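Local atomic coordinates of phosphomethylpyrimidine kinase (Pyrococcus furiosus, PDB entry 2PB9), a protein that probably phosphorylates hydroxymethylpyrimidine and its phosphate and joins the resulting pyrophosphate to a thiazole phosphate, making thiamine phosphate, the joining step presumably by the C-terminal ThiN domain described here. Residues R87-Y92 with T145-I150. Residues are numbered along the deposited sequence; the frame is centred on the assembly and turned at random.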
ATOM      1  N   ARG A  87     -21.420 -17.604 -12.823  1.00 37.34           N
ATOM      2  CA  ARG A  87     -21.118 -18.950 -12.371  1.00 39.52           C
ATOM      3  C   ARG A  87     -21.907 -19.248 -11.098  1.00 39.37           C
ATOM      4  O   ARG A  87     -22.018 -20.400 -10.681  1.00 39.58           O
ATOM      5  CB  ARG A  87     -19.621 -19.087 -12.097  1.00 41.82           C
ATOM      6  CG  ARG A  87     -18.850 -19.777 -13.208  1.00 45.16           C
ATOM      7  CD  ARG A  87     -17.353 -19.557 -13.069  1.00 48.06           C
ATOM      8  NE  ARG A  87     -16.870 -19.898 -11.735  1.00 52.10           N
ATOM      9  CZ  ARG A  87     -15.695 -19.507 -11.248  1.00 53.79           C
ATOM     10  NH1 ARG A  87     -14.881 -18.761 -11.995  1.00 53.70           N
ATOM     11  NH2 ARG A  87     -15.342 -19.844 -10.010  1.00 53.12           N
ATOM     12  N   PHE A  88     -22.460 -18.199 -10.495  1.00 38.21           N
ATOM     13  CA  PHE A  88     -23.229 -18.332  -9.268  1.00 36.45           C
ATOM     14  C   PHE A  88     -24.679 -17.925  -9.477  1.00 36.44           C
ATOM     15  O   PHE A  88     -25.584 -18.489  -8.870  1.00 37.54           O
ATOM     16  CB  PHE A  88     -22.590 -17.475  -8.183  1.00 36.11           C
ATOM     17  CG  PHE A  88     -21.187 -17.883  -7.857  1.00 36.26           C
ATOM     18  CD1 PHE A  88     -20.938 -18.912  -6.961  1.00 35.20           C
ATOM     19  CD2 PHE A  88     -20.113 -17.275  -8.490  1.00 37.45           C
ATOM     20  CE1 PHE A  88     -19.639 -19.328  -6.702  1.00 36.00           C
ATOM     21  CE2 PHE A  88     -18.811 -17.688  -8.236  1.00 37.68           C
ATOM     22  CZ  PHE A  88     -18.576 -18.718  -7.339  1.00 36.16           C
ATOM     23  N   TYR A  89     -24.894 -16.938 -10.336  1.00 36.15           N
ATOM     24  CA  TYR A  89     -26.233 -16.464 -10.638  1.00 35.00           C
ATOM     25  C   TYR A  89     -26.261 -16.202 -12.122  1.00 35.18           C
ATOM     26  O   TYR A  89     -26.117 -15.062 -12.562  1.00 34.79           O
ATOM     27  CB  TYR A  89     -26.529 -15.185  -9.877  1.00 35.00           C
ATOM     28  CG  TYR A  89     -26.207 -15.310  -8.416  1.00 36.99           C
ATOM     29  CD1 TYR A  89     -24.939 -14.972  -7.930  1.00 36.28           C
ATOM     30  CD2 TYR A  89     -27.160 -15.789  -7.514  1.00 35.66           C
ATOM     31  CE1 TYR A  89     -24.633 -15.105  -6.579  1.00 37.23           C
ATOM     32  CE2 TYR A  89     -26.866 -15.923  -6.167  1.00 35.72           C
ATOM     33  CZ  TYR A  89     -25.603 -15.579  -5.702  1.00 37.56           C
ATOM     34  OH  TYR A  89     -25.326 -15.691  -4.358  1.00 39.02           O
ATOM     35  N   PRO A  90     -26.438 -17.269 -12.915  1.00 35.60           N
ATOM     36  CA  PRO A  90     -26.487 -17.237 -14.378  1.00 36.20           C
ATOM     37  C   PRO A  90     -27.485 -16.275 -15.016  1.00 36.86           C
ATOM     38  O   PRO A  90     -27.409 -16.015 -16.210  1.00 37.90           O
ATOM     39  CB  PRO A  90     -26.745 -18.701 -14.745  1.00 35.88           C
ATOM     40  CG  PRO A  90     -27.433 -19.258 -13.520  1.00 33.91           C
ATOM     41  CD  PRO A  90     -26.642 -18.640 -12.417  1.00 34.47           C
ATOM     42  N   GLU A  91     -28.412 -15.740 -14.232  1.00 37.79           N
ATOM     43  CA  GLU A  91     -29.395 -14.804 -14.767  1.00 39.39           C
ATOM     44  C   GLU A  91     -28.874 -13.373 -14.770  1.00 38.32           C
ATOM     45  O   GLU A  91     -29.414 -12.508 -15.453  1.00 39.43           O
ATOM     46  CB  GLU A  91     -30.686 -14.863 -13.951  1.00 43.41           C
ATOM     47  CG  GLU A  91     -31.329 -16.235 -13.933  1.00 51.98           C
ATOM     48  CD  GLU A  91     -31.799 -16.678 -15.311  1.00 56.83           C
ATOM     49  OE1 GLU A  91     -30.981 -16.647 -16.262  1.00 59.66           O
ATOM     50  OE2 GLU A  91     -32.986 -17.061 -15.442  1.00 59.67           O
ATOM     51  N   TYR A  92     -27.816 -13.121 -14.012  1.00 35.87           N
ATOM     52  CA  TYR A  92     -27.272 -11.778 -13.932  1.00 34.00           C
ATOM     53  C   TYR A  92     -26.126 -11.538 -14.890  1.00 31.97           C
ATOM     54  O   TYR A  92     -24.958 -11.657 -14.519  1.00 31.24           O
ATOM     55  CB  TYR A  92     -26.842 -11.488 -12.497  1.00 35.90           C
ATOM     56  CG  TYR A  92     -28.017 -11.420 -11.564  1.00 36.41           C
ATOM     57  CD1 TYR A  92     -28.775 -12.560 -11.286  1.00 37.59           C
ATOM     58  CD2 TYR A  92     -28.432 -10.203 -11.029  1.00 36.71           C
ATOM     59  CE1 TYR A  92     -29.925 -12.489 -10.506  1.00 37.66           C
ATOM     60  CE2 TYR A  92     -29.583 -10.117 -10.243  1.00 37.99           C
ATOM     61  CZ  TYR A  92     -30.324 -11.265  -9.989  1.00 38.03           C
ATOM     62  OH  TYR A  92     -31.469 -11.182  -9.235  1.00 39.03           O
ATOM     63  N   THR A 145     -14.956 -14.485  -3.655  1.00 29.94           N
ATOM     64  CA  THR A 145     -14.731 -14.144  -2.263  1.00 28.95           C
ATOM     65  C   THR A 145     -15.940 -13.371  -1.772  1.00 28.78           C
ATOM     66  O   THR A 145     -16.538 -13.724  -0.762  1.00 29.50           O
ATOM     67  CB  THR A 145     -13.457 -13.291  -2.125  1.00 28.33           C
ATOM     68  OG1 THR A 145     -12.317 -14.109  -2.398  1.00 28.97           O
ATOM     69  CG2 THR A 145     -13.335 -12.703  -0.740  1.00 28.66           C
ATOM     70  N   ALA A 146     -16.305 -12.329  -2.514  1.00 29.09           N
ATOM     71  CA  ALA A 146     -17.445 -11.482  -2.176  1.00 29.94           C
ATOM     72  C   ALA A 146     -18.777 -12.237  -2.154  1.00 31.12           C
ATOM     73  O   ALA A 146     -19.611 -12.026  -1.271  1.00 30.10           O
ATOM     74  CB  ALA A 146     -17.528 -10.339  -3.154  1.00 28.01           C
ATOM     75  N   ILE A 147     -18.966 -13.111  -3.140  1.00 33.33           N
ATOM     76  CA  ILE A 147     -20.183 -13.904  -3.263  1.00 34.69           C
ATOM     77  C   ILE A 147     -20.314 -14.934  -2.143  1.00 35.94           C
ATOM     78  O   ILE A 147     -21.405 -15.148  -1.610  1.00 35.99           O
ATOM     79  CB  ILE A 147     -20.239 -14.603  -4.662  1.00 34.00           C
ATOM     80  CG1 ILE A 147     -20.759 -13.601  -5.708  1.00 34.70           C
ATOM     81  CG2 ILE A 147     -21.115 -15.849  -4.614  1.00 33.11           C
ATOM     82  CD1 ILE A 147     -20.858 -14.140  -7.129  1.00 32.55           C
ATOM     83  N   LYS A 148     -19.202 -15.565  -1.786  1.00 37.17           N
ATOM     84  CA  LYS A 148     -19.206 -16.565  -0.729  1.00 38.43           C
ATOM     85  C   LYS A 148     -19.217 -15.923   0.653  1.00 39.45           C
ATOM     86  O   LYS A 148     -19.552 -16.572   1.638  1.00 39.39           O
ATOM     87  CB  LYS A 148     -17.994 -17.481  -0.872  1.00 38.33           C
ATOM     88  CG  LYS A 148     -18.029 -18.341  -2.120  1.00 40.06           C
ATOM     89  CD  LYS A 148     -16.811 -19.241  -2.191  1.00 42.90           C
ATOM     90  CE  LYS A 148     -16.876 -20.185  -3.377  1.00 44.50           C
ATOM     91  NZ  LYS A 148     -15.656 -21.033  -3.423  1.00 46.59           N
ATOM     92  N   ARG A 149     -18.844 -14.648   0.711  1.00 41.38           N
ATOM     93  CA  ARG A 149     -18.815 -13.874   1.955  1.00 41.59           C
ATOM     94  C   ARG A 149     -20.195 -13.930   2.639  1.00 42.31           C
ATOM     95  O   ARG A 149     -20.317 -14.436   3.751  1.00 42.63           O
ATOM     96  CB  ARG A 149     -18.423 -12.425   1.628  1.00 40.49           C
ATOM     97  CG  ARG A 149     -18.482 -11.425   2.770  1.00 42.10           C
ATOM     98  CD  ARG A 149     -17.096 -11.059   3.283  1.00 43.64           C
ATOM     99  NE  ARG A 149     -16.163 -10.760   2.201  1.00 46.76           N
ATOM    100  CZ  ARG A 149     -14.874 -10.462   2.368  1.00 47.66           C
ATOM    101  NH1 ARG A 149     -14.344 -10.412   3.587  1.00 47.87           N
ATOM    102  NH2 ARG A 149     -14.104 -10.235   1.309  1.00 46.46           N
ATOM    103  N   ILE A 150     -21.228 -13.427   1.964  1.00 42.30           N
ATOM    104  CA  ILE A 150     -22.584 -13.425   2.506  1.00 41.78           C
ATOM    105  C   ILE A 150     -23.362 -14.659   2.073  1.00 42.60           C
ATOM    106  O   ILE A 150     -22.893 -15.437   1.246  1.00 42.51           O
ATOM    107  CB  ILE A 150     -23.364 -12.182   2.049  1.00 41.94           C
ATOM    108  CG1 ILE A 150     -23.415 -12.124   0.519  1.00 41.13           C
ATOM    109  CG2 ILE A 150     -22.711 -10.937   2.606  1.00 43.39           C
ATOM    110  CD1 ILE A 150     -24.146 -10.923  -0.018  1.00 40.26           C
TER
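Tyr89 O accepts a hydrogen bond of 3.0 Å from Tyr92 N, closing a type I beta turn, while the ring of Tyr89 reaches across to Ile147. In this C-terminal ThiN domain the contact is plain apolar packing: the loop joining helix 77-86 to strand 94-98, a strand of the mixed central sheet, meets the last turn of helix 138-149. No hydrogen bond crosses it. Buried Ile147 sets both its branches against Phe88 and brings CD1 to the edge of Tyr89 as well. Ile147 CG2 lies over one face of the Phe88 ring, 4.1 Å from its centroid and 22° off the normal, a CH-pi contact displaced toward the rim. The other branch, extended at chi2 (180°), carries Ile147 CD1 to 3.5 Å from Phe88 CD2. Ile147 CD1 also meets the edge of the Tyr89 ring close to its plane, 3.9 Å from Tyr89 CE1. With Phe88 CG anti to its own carbonyl carbon (chi1 -61°), the ring lies beside the backbone N and presents a face to Ile147 CG2. Replacing Phe88 by an alanine would probably open a gap between loop and helix and leave Ile147 CG2 without the aromatic face it rests on. Tyr85, on helix 77-86, meets the Tyr89 ring as well. Nearby, Arg87 NH2 forms a salt bridge with Glu144 OE2 of the same helix 138-149, and the extended Lys148 chain passes obliquely by Phe88, Lys148 CE 4.4 Å from Phe88 CE1.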